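PDB 4U60: structural protein VP1, which forms the pentameric capsomers of the polyomavirus outer capsid and binds sialylated glycans such as the GM1 oligosaccharide. Local coordinates for residues 41-49 / 252-263; 95-105 / 216-224. All coordinates share one frame; numbering follows the deposited sequence.

Contact 1: 41-49 / 252-263. With GOL (glycerol), chain Q.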
loop_
_atom_site.group_PDB
_atom_site.type_symbol
_atom_site.label_atom_id
_atom_site.label_comp_id
_atom_site.label_asym_id
_atom_site.label_seq_id
_atom_site.Cartn_x
_atom_site.Cartn_y
_atom_site.Cartn_z
ATOM N N ASP C 41 22.706 28.481 10.829
ATOM C CA ASP C 41 22.836 27.041 10.901
ATOM C C ASP C 41 21.427 26.538 11.203
ATOM O O ASP C 41 20.547 27.309 11.622
ATOM C CB ASP C 41 23.820 26.576 11.989
ATOM C CG ASP C 41 25.231 27.119 11.798
ATOM O OD1 ASP C 41 25.558 27.625 10.713
ATOM O OD2 ASP C 41 26.019 27.022 12.760
ATOM N N ASN C 42 21.178 25.271 10.966
ATOM C CA ASN C 42 19.835 24.718 11.247
ATOM C C ASN C 42 18.712 25.188 10.308
ATOM O O ASN C 42 17.570 24.835 10.520
ATOM C CB ASN C 42 19.330 25.013 12.678
ATOM C CG ASN C 42 20.033 24.215 13.752
ATOM O OD1 ASN C 42 20.825 23.318 13.475
ATOM N ND2 ASN C 42 19.731 24.552 15.014
ATOM N N TYR C 43 19.022 25.968 9.282
ATOM C CA TYR C 43 18.003 26.350 8.305
ATOM C C TYR C 43 17.383 25.106 7.689
ATOM O O TYR C 43 18.077 24.146 7.351
ATOM C CB TYR C 43 18.613 27.183 7.202
ATOM C CG TYR C 43 17.662 27.626 6.118
ATOM C CD1 TYR C 43 16.544 28.387 6.422
ATOM C CD2 TYR C 43 17.920 27.351 4.776
ATOM C CE1 TYR C 43 15.703 28.851 5.421
ATOM C CE2 TYR C 43 17.075 27.810 3.780
ATOM C CZ TYR C 43 15.982 28.569 4.112
ATOM O OH TYR C 43 15.118 29.067 3.154
ATOM N N GLY C 44 16.079 25.140 7.525
ATOM C CA GLY C 44 15.340 23.987 7.019
ATOM C C GLY C 44 15.012 22.933 8.042
ATOM O O GLY C 44 14.517 21.867 7.674
ATOM N N TYR C 45 15.316 23.217 9.301
ATOM C CA TYR C 45 15.005 22.359 10.430
ATOM C C TYR C 45 14.328 23.210 11.490
ATOM O O TYR C 45 14.494 24.437 11.510
ATOM C CB TYR C 45 16.245 21.751 11.070
ATOM C CG TYR C 45 17.070 20.772 10.233
ATOM C CD1 TYR C 45 17.994 21.218 9.297
ATOM C CD2 TYR C 45 16.969 19.402 10.443
ATOM C CE1 TYR C 45 18.776 20.328 8.559
ATOM C CE2 TYR C 45 17.729 18.502 9.718
ATOM C CZ TYR C 45 18.623 18.953 8.769
ATOM O OH TYR C 45 19.417 18.079 8.073
ATOM N N SER C 46 13.606 22.575 12.409
ATOM C CA SER C 46 13.180 23.279 13.613
ATOM C C SER C 46 14.341 23.365 14.603
ATOM O O SER C 46 15.392 22.706 14.461
ATOM C CB SER C 46 12.015 22.552 14.270
ATOM O OG SER C 46 12.449 21.360 14.885
ATOM N N GLU C 47 14.160 24.207 15.620
ATOM C CA GLU C 47 14.954 24.119 16.818
ATOM C C GLU C 47 14.618 22.798 17.509
ATOM O O GLU C 47 13.596 22.145 17.177
ATOM C CB GLU C 47 14.651 25.291 17.749
ATOM C CG GLU C 47 14.980 26.647 17.143
ATOM C CD GLU C 47 16.450 26.838 16.844
ATOM O OE1 GLU C 47 17.311 26.350 17.612
ATOM O OE2 GLU C 47 16.765 27.565 15.883
ATOM N N LYS C 48 15.447 22.412 18.472
ATOM C CA LYS C 48 15.199 21.175 19.231
ATOM C C LYS C 48 13.796 21.132 19.822
ATOM O O LYS C 48 13.340 22.090 20.465
ATOM C CB LYS C 48 16.233 20.997 20.343
ATOM C CG LYS C 48 17.613 20.659 19.816
ATOM C CD LYS C 48 18.672 20.673 20.894
ATOM C CE LYS C 48 20.064 20.655 20.274
ATOM N NZ LYS C 48 21.115 20.777 21.290
ATOM N N VAL C 49 13.123 20.004 19.640
ATOM C CA VAL C 49 11.824 19.782 20.240
ATOM C C VAL C 49 11.942 19.646 21.758
ATOM O O VAL C 49 12.867 19.010 22.274
ATOM C CB VAL C 49 11.171 18.519 19.617
ATOM C CG1 VAL C 49 9.909 18.133 20.354
ATOM C CG2 VAL C 49 10.878 18.760 18.141
ATOM N N PHE C 252 12.223 13.591 11.423
ATOM C CA PHE C 252 13.087 14.191 12.456
ATOM C C PHE C 252 14.524 13.749 12.277
ATOM O O PHE C 252 14.817 12.585 11.982
ATOM C CB PHE C 252 12.611 13.779 13.851
ATOM C CG PHE C 252 11.257 14.323 14.198
ATOM C CD1 PHE C 252 11.110 15.616 14.658
ATOM C CD2 PHE C 252 10.118 13.549 14.034
ATOM C CE1 PHE C 252 9.865 16.128 14.964
ATOM C CE2 PHE C 252 8.862 14.068 14.322
ATOM C CZ PHE C 252 8.746 15.358 14.789
ATOM N N LEU C 253 15.435 14.688 12.529
ATOM C CA LEU C 253 16.840 14.400 12.697
ATOM C C LEU C 253 17.088 14.104 14.169
ATOM O O LEU C 253 16.672 14.876 15.027
ATOM C CB LEU C 253 17.667 15.603 12.283
ATOM C CG LEU C 253 19.180 15.414 12.331
ATOM C CD1 LEU C 253 19.661 14.612 11.143
ATOM C CD2 LEU C 253 19.873 16.768 12.377
ATOM N N VAL C 254 17.694 12.972 14.452
ATOM C CA VAL C 254 17.942 12.528 15.824
ATOM C C VAL C 254 19.396 12.753 16.183
ATOM O O VAL C 254 20.285 12.025 15.743
ATOM C CB VAL C 254 17.576 11.029 16.013
ATOM C CG1 VAL C 254 17.761 10.608 17.461
ATOM C CG2 VAL C 254 16.157 10.750 15.502
ATOM N N GLY C 255 19.640 13.750 17.026
ATOM C CA GLY C 255 20.980 14.046 17.461
ATOM C C GLY C 255 21.581 12.986 18.348
ATOM O O GLY C 255 20.904 12.104 18.859
ATOM N N LYS C 256 22.878 13.110 18.554
ATOM C CA LYS C 256 23.657 12.157 19.325
ATOM C C LYS C 256 23.039 11.802 20.665
ATOM O O LYS C 256 23.008 10.637 21.052
ATOM C CB LYS C 256 25.036 12.748 19.595
ATOM C CG LYS C 256 25.872 12.969 18.351
ATOM C CD LYS C 256 26.880 11.870 18.190
ATOM C CE LYS C 256 27.617 11.996 16.874
ATOM N NZ LYS C 256 28.411 10.760 16.703
ATOM N N ASP C 257 22.537 12.812 21.366
ATOM C CA ASP C 257 21.978 12.599 22.697
ATOM C C ASP C 257 20.488 12.294 22.696
ATOM O O ASP C 257 19.892 12.158 23.748
ATOM C CB ASP C 257 22.249 13.821 23.573
ATOM C CG ASP C 257 23.726 14.113 23.713
ATOM O OD1 ASP C 257 24.532 13.158 23.804
ATOM O OD2 ASP C 257 24.089 15.315 23.736
ATOM N N GLY C 258 19.880 12.195 21.519
ATOM C CA GLY C 258 18.450 11.916 21.432
ATOM C C GLY C 258 17.582 13.139 21.193
ATOM O O GLY C 258 16.383 13.010 20.981
ATOM N N ASP C 259 18.195 14.324 21.213
ATOM C CA ASP C 259 17.491 15.562 20.842
ATOM C C ASP C 259 17.051 15.532 19.376
ATOM O O ASP C 259 17.809 15.089 18.508
ATOM C CB ASP C 259 18.391 16.777 21.084
ATOM C CG ASP C 259 19.778 16.603 20.502
ATOM O OD1 ASP C 259 20.569 15.779 21.033
ATOM O OD2 ASP C 259 20.086 17.294 19.501
ATOM N N MET C 260 15.832 15.985 19.104
ATOM C CA MET C 260 15.252 15.840 17.770
ATOM C C MET C 260 14.786 17.169 17.202
ATOM O O MET C 260 14.311 18.055 17.940
ATOM C CB MET C 260 14.109 14.823 17.793
ATOM C CG MET C 260 14.604 13.407 18.064
ATOM S SD MET C 260 13.363 12.151 18.454
ATOM C CE MET C 260 12.540 12.015 16.873
ATOM N N GLN C 261 14.887 17.289 15.883
ATOM C CA GLN C 261 14.469 18.476 15.132
ATOM C C GLN C 261 13.653 18.056 13.920
ATOM O O GLN C 261 14.040 17.122 13.210
ATOM C CB GLN C 261 15.699 19.210 14.612
ATOM C CG GLN C 261 16.589 19.814 15.671
ATOM C CD GLN C 261 17.905 20.227 15.067
ATOM O OE1 GLN C 261 18.843 19.418 14.977
ATOM N NE2 GLN C 261 17.988 21.475 14.616
ATOM N N TYR C 262 12.556 18.754 13.647
ATOM C CA TYR C 262 11.850 18.577 12.392
ATOM C C TYR C 262 12.756 18.902 11.221
ATOM O O TYR C 262 13.569 19.805 11.305
ATOM C CB TYR C 262 10.671 19.531 12.271
ATOM C CG TYR C 262 9.453 19.231 13.071
ATOM C CD1 TYR C 262 8.486 18.383 12.581
ATOM C CD2 TYR C 262 9.259 19.797 14.323
ATOM C CE1 TYR C 262 7.320 18.129 13.288
ATOM C CE2 TYR C 262 8.116 19.527 15.054
ATOM C CZ TYR C 262 7.138 18.705 14.532
ATOM O OH TYR C 262 5.972 18.436 15.201
ATOM N N ARG C 263 12.601 18.154 10.139
ATOM C CA ARG C 263 13.239 18.444 8.858
ATOM C C ARG C 263 12.184 18.610 7.770
ATOM O O ARG C 263 11.285 17.763 7.652
ATOM C CB ARG C 263 14.173 17.312 8.467
ATOM C CG ARG C 263 14.809 17.417 7.088
ATOM C CD ARG C 263 15.508 18.757 6.865
ATOM N NE ARG C 263 16.442 18.723 5.751
ATOM C CZ ARG C 263 16.946 19.798 5.154
ATOM N NH1 ARG C 263 16.556 21.002 5.530
ATOM N NH2 ARG C 263 17.786 19.671 4.140
HETATM C C1 GOL Q . 21.847 19.850 12.799
HETATM O O1 GOL Q . 21.221 20.105 14.077
HETATM C C2 GOL Q . 21.185 20.587 11.621
HETATM O O2 GOL Q . 21.603 21.956 11.547
HETATM C C3 GOL Q . 21.615 19.974 10.300
HETATM O O3 GOL Q . 23.035 19.747 10.297
HETATM O O HOH W 1 18.240 16.172 6.595
HETATM O O HOH W 2 13.971 16.571 21.290
#
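R263 lies flat under the ring of Y45, guanidinium and ring planes only 4° apart. The overlap is off-centre: CD of R263 sits over the ring face, 3.7 Å from the Y45 centroid, and the cation-pi contact of CZ falls nearer the rim. A bend at chi2 (53°) brings the arginine back under the ring. Glycerol, probably from the crystallisation liquor, covers the opposite face and bonds Q261 OE1 through O1.

On either side of Q261, V49 N donates to M260 O (2.8 Å) and S46 N to Y262 O (3.0 Å). The amide of Q261 meets S46 O nearly head-on, NE2 to O 2.9 Å, while S46 OG accepts from Y262 N and donates to E47 O. R263 NH1 reaches G44 O from above the carbonyl plane (3.1 Å).

The extended K48 chain brings CE to 3.4 Å from D259 OD2, but NZ stays 4.0 Å away, too far for a salt bridge. V49 CG2 packs on the F252 and Y262 rings, and Y45 CE2 on L253 CD2 (3.8 Å).

Y45 OH hydrogen-bonds to G147 O and R263 NH1 to Q170 O, both of a neighbouring subunit. Hydrogen bonds and the Y45-R263 stack, built into the pentamer interface, thus hold loop to hairpin, beside a smaller apolar patch round V49.

Contact 2: 95-105 / 216-224; sequences VKTEVVGVSSL and VLQFTNTVT
Strand 95-99 of the VP1 jelly roll and segment 216-224 run in roughly opposite senses here and do not pair; side chains and bridging water fill the gap, and the 3-10 turn 102-105 continues the contact beyond the first strand.

At the polar end, the K96 chain crosses T224 at a slant, its CG 3.6 Å from T224 OG1, and then bends at chi3 (76°) to carry the ammonium to the turn after strand 216-220. There NZ donates to N221 O at 2.8 Å, tilted 33° from the carbonyl plane. E98 points across the gap with an extended chain, so that its carboxylate lies against the backbone of T220 and N221. E98 OE1 and T220 O, 3.3 Å apart, are both acceptors and do not bond; instead, OE2 is held by the hydroxyl of Y203 of a neighbouring subunit. Water bridges the two backbones: one molecule accepts from T97 N and donates to V223 O, and another links V99 N (2.9 Å) to Q218 O (2.8 Å).

The other end is apolar. V102 presses CB against CD1 of the F219 ring at 3.7 Å, and its CG1 also meets CB of L217. L105 and L217 cross at about a right angle and touch through their CD1 methyls, at 3.4 Å a tight fit.

Just past T224 the chain does join strand 86-99, as strand 225-226. Strand 86-99 also pairs with strand 260-279, while L217 packs on strands 129-136 and 241-254. Strand 216-220 forms an antiparallel ladder with a strand of the neighbouring subunit, whose Y207 packs on V102, so the sheet continues across the pentamer interface.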
loop_
_atom_site.group_PDB
_atom_site.type_symbol
_atom_site.label_atom_id
_atom_site.label_comp_id
_atom_site.label_asym_id
_atom_site.label_seq_id
_atom_site.Cartn_x
_atom_site.Cartn_y
_atom_site.Cartn_z
ATOM N N VAL C 95 -1.526 22.397 -12.132
ATOM C CA VAL C 95 -0.235 22.604 -11.481
ATOM C C VAL C 95 0.588 21.329 -11.577
ATOM O O VAL C 95 0.051 20.229 -11.408
ATOM C CB VAL C 95 -0.378 23.048 -10.012
ATOM C CG1 VAL C 95 -1.192 22.043 -9.190
ATOM C CG2 VAL C 95 0.990 23.300 -9.390
ATOM N N LYS C 96 1.874 21.494 -11.856
ATOM C CA LYS C 96 2.869 20.428 -11.682
ATOM C C LYS C 96 3.650 20.832 -10.444
ATOM O O LYS C 96 4.240 21.901 -10.387
ATOM C CB LYS C 96 3.782 20.320 -12.902
ATOM C CG LYS C 96 3.035 20.064 -14.203
ATOM C CD LYS C 96 3.958 19.905 -15.402
ATOM C CE LYS C 96 4.651 18.555 -15.440
ATOM N NZ LYS C 96 5.693 18.476 -16.494
ATOM N N THR C 97 3.647 19.989 -9.430
ATOM C CA THR C 97 4.357 20.319 -8.196
ATOM C C THR C 97 5.172 19.120 -7.731
ATOM O O THR C 97 4.737 17.972 -7.907
ATOM C CB THR C 97 3.358 20.805 -7.107
ATOM O OG1 THR C 97 4.032 21.128 -5.891
ATOM C CG2 THR C 97 2.267 19.773 -6.816
ATOM N N GLU C 98 6.309 19.402 -7.096
ATOM C CA GLU C 98 7.262 18.386 -6.644
ATOM C C GLU C 98 7.932 18.829 -5.396
ATOM O O GLU C 98 8.221 20.020 -5.220
ATOM C CB GLU C 98 8.406 18.181 -7.640
ATOM C CG GLU C 98 8.045 17.837 -9.046
ATOM C CD GLU C 98 9.254 17.850 -9.962
ATOM O OE1 GLU C 98 9.065 18.336 -11.083
ATOM O OE2 GLU C 98 10.347 17.324 -9.604
ATOM N N VAL C 99 8.235 17.849 -4.546
ATOM C CA VAL C 99 9.104 18.063 -3.403
ATOM C C VAL C 99 10.534 17.953 -3.897
ATOM O O VAL C 99 10.879 17.027 -4.631
ATOM C CB VAL C 99 8.840 17.032 -2.299
ATOM C CG1 VAL C 99 9.857 17.173 -1.158
ATOM C CG2 VAL C 99 7.426 17.172 -1.787
ATOM N N VAL C 100 11.347 18.930 -3.526
ATOM C CA VAL C 100 12.724 19.063 -4.004
ATOM C C VAL C 100 13.675 18.526 -2.969
ATOM O O VAL C 100 13.441 18.684 -1.780
ATOM C CB VAL C 100 13.046 20.541 -4.272
ATOM C CG1 VAL C 100 14.448 20.733 -4.835
ATOM C CG2 VAL C 100 12.011 21.123 -5.220
ATOM N N GLY C 101 14.770 17.911 -3.397
ATOM C CA GLY C 101 15.778 17.475 -2.447
ATOM C C GLY C 101 15.491 16.169 -1.717
ATOM O O GLY C 101 16.096 15.895 -0.683
ATOM N N VAL C 102 14.606 15.339 -2.264
ATOM C CA VAL C 102 14.312 14.036 -1.638
ATOM C C VAL C 102 15.589 13.225 -1.437
ATOM O O VAL C 102 15.769 12.573 -0.414
ATOM C CB VAL C 102 13.249 13.252 -2.449
ATOM C CG1 VAL C 102 13.075 11.822 -1.921
ATOM C CG2 VAL C 102 11.915 13.974 -2.406
ATOM N N SER C 103 16.484 13.276 -2.408
ATOM C CA SER C 103 17.732 12.525 -2.338
ATOM C C SER C 103 18.643 12.935 -1.192
ATOM O O SER C 103 19.519 12.143 -0.805
ATOM C CB SER C 103 18.477 12.592 -3.670
ATOM O OG SER C 103 18.970 13.884 -3.902
ATOM N N SER C 104 18.454 14.140 -0.643
ATOM C CA SER C 104 19.224 14.559 0.538
ATOM C C SER C 104 18.997 13.682 1.765
ATOM O O SER C 104 19.799 13.710 2.723
ATOM C CB SER C 104 18.947 16.025 0.924
ATOM O OG SER C 104 17.622 16.168 1.422
ATOM N N LEU C 105 17.924 12.900 1.745
ATOM C CA LEU C 105 17.631 12.000 2.836
ATOM C C LEU C 105 18.443 10.714 2.753
ATOM O O LEU C 105 18.420 9.908 3.675
ATOM C CB LEU C 105 16.120 11.721 2.872
ATOM C CG LEU C 105 15.228 12.970 3.036
ATOM C CD1 LEU C 105 13.778 12.500 2.965
ATOM C CD2 LEU C 105 15.518 13.681 4.344
ATOM N N VAL C 216 8.102 7.843 3.087
ATOM C CA VAL C 216 7.846 7.292 1.753
ATOM C C VAL C 216 7.550 8.468 0.843
ATOM O O VAL C 216 6.539 9.163 1.031
ATOM C CB VAL C 216 6.673 6.299 1.784
ATOM C CG1 VAL C 216 6.381 5.808 0.378
ATOM C CG2 VAL C 216 6.997 5.123 2.698
ATOM N N LEU C 217 8.449 8.734 -0.101
ATOM C CA LEU C 217 8.424 9.953 -0.883
ATOM C C LEU C 217 8.642 9.629 -2.344
ATOM O O LEU C 217 9.320 8.634 -2.683
ATOM C CB LEU C 217 9.508 10.933 -0.390
ATOM C CG LEU C 217 9.427 11.403 1.069
ATOM C CD1 LEU C 217 10.740 12.009 1.569
ATOM C CD2 LEU C 217 8.327 12.415 1.256
ATOM N N GLN C 218 8.044 10.441 -3.208
ATOM C CA GLN C 218 8.240 10.292 -4.660
ATOM C C GLN C 218 8.570 11.651 -5.263
ATOM O O GLN C 218 8.211 12.673 -4.706
ATOM C CB GLN C 218 6.989 9.737 -5.343
ATOM C CG GLN C 218 6.471 8.442 -4.766
ATOM C CD GLN C 218 5.529 8.654 -3.582
ATOM O OE1 GLN C 218 4.957 9.745 -3.403
ATOM N NE2 GLN C 218 5.361 7.607 -2.760
ATOM N N PHE C 219 9.257 11.636 -6.396
ATOM C CA PHE C 219 9.550 12.835 -7.156
ATOM C C PHE C 219 9.584 12.535 -8.649
ATOM O O PHE C 219 10.196 11.579 -9.101
ATOM C CB PHE C 219 10.840 13.520 -6.667
ATOM C CG PHE C 219 12.063 12.664 -6.703
ATOM C CD1 PHE C 219 12.332 11.761 -5.671
ATOM C CD2 PHE C 219 12.994 12.771 -7.732
ATOM C CE1 PHE C 219 13.475 10.960 -5.706
ATOM C CE2 PHE C 219 14.128 11.983 -7.755
ATOM C CZ PHE C 219 14.365 11.083 -6.740
ATOM N N THR C 220 8.904 13.365 -9.423
ATOM C CA THR C 220 8.895 13.216 -10.868
ATOM C C THR C 220 8.484 14.538 -11.505
ATOM O O THR C 220 7.766 15.327 -10.890
ATOM C CB THR C 220 7.934 12.082 -11.334
ATOM O OG1 THR C 220 7.984 11.918 -12.755
ATOM C CG2 THR C 220 6.466 12.363 -10.936
ATOM N N ASN C 221 8.919 14.760 -12.739
ATOM C CA ASN C 221 8.463 15.932 -13.505
ATOM C C ASN C 221 7.368 15.622 -14.521
ATOM O O ASN C 221 7.169 16.377 -15.481
ATOM C CB ASN C 221 9.649 16.637 -14.171
ATOM C CG ASN C 221 10.352 15.778 -15.203
ATOM O OD1 ASN C 221 10.204 14.547 -15.237
ATOM N ND2 ASN C 221 11.134 16.419 -16.056
ATOM N N THR C 222 6.624 14.533 -14.307
ATOM C CA THR C 222 5.714 14.045 -15.324
ATOM C C THR C 222 4.251 14.061 -14.910
ATOM O O THR C 222 3.438 13.604 -15.685
ATOM C CB THR C 222 6.075 12.590 -15.695
ATOM O OG1 THR C 222 5.925 11.749 -14.533
ATOM C CG2 THR C 222 7.498 12.530 -16.235
ATOM N N VAL C 223 3.929 14.588 -13.733
ATOM C CA VAL C 223 2.550 14.537 -13.206
ATOM C C VAL C 223 1.912 15.934 -13.155
ATOM O O VAL C 223 2.471 16.867 -12.556
ATOM C CB VAL C 223 2.509 13.902 -11.801
ATOM C CG1 VAL C 223 1.112 13.977 -11.205
ATOM C CG2 VAL C 223 2.982 12.453 -11.844
ATOM N N THR C 224 0.740 16.051 -13.768
ATOM C CA THR C 224 -0.027 17.306 -13.813
ATOM C C THR C 224 -1.279 17.121 -12.953
ATOM O O THR C 224 -2.000 16.133 -13.105
ATOM C CB THR C 224 -0.394 17.635 -15.257
ATOM O OG1 THR C 224 0.804 17.911 -16.002
ATOM C CG2 THR C 224 -1.306 18.875 -15.329
HETATM O O HOH W 3 1.628 17.625 -9.777
HETATM O O HOH W 4 4.743 15.649 -9.357
HETATM O O HOH W 5 7.204 15.194 -5.237
#

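How the contacts relate
Contacts 1 and 2 both reach the same jelly-roll sheet, through strands 260-279 and 86-99, their centres about 23 Å apart and their nearest atoms about 4 Å apart without touching. Strand 260-279, which begins in contact 1, runs on as the neighbour of strand 86-99, which carries one side of contact 2. In sequence, both segments of contact 2 fall between 41-49 and 252-263. The same neighbouring subunit meets both contacts, so both lie at the interface between subunits. Contact 1 lies near bound glycan: the V49 side chain is about 7 Å from a sialic acid, and the K48 side chain about 10 Å from an N-acetylgalactosamine, with T50 to N53 of the glycan pocket following directly in the chain.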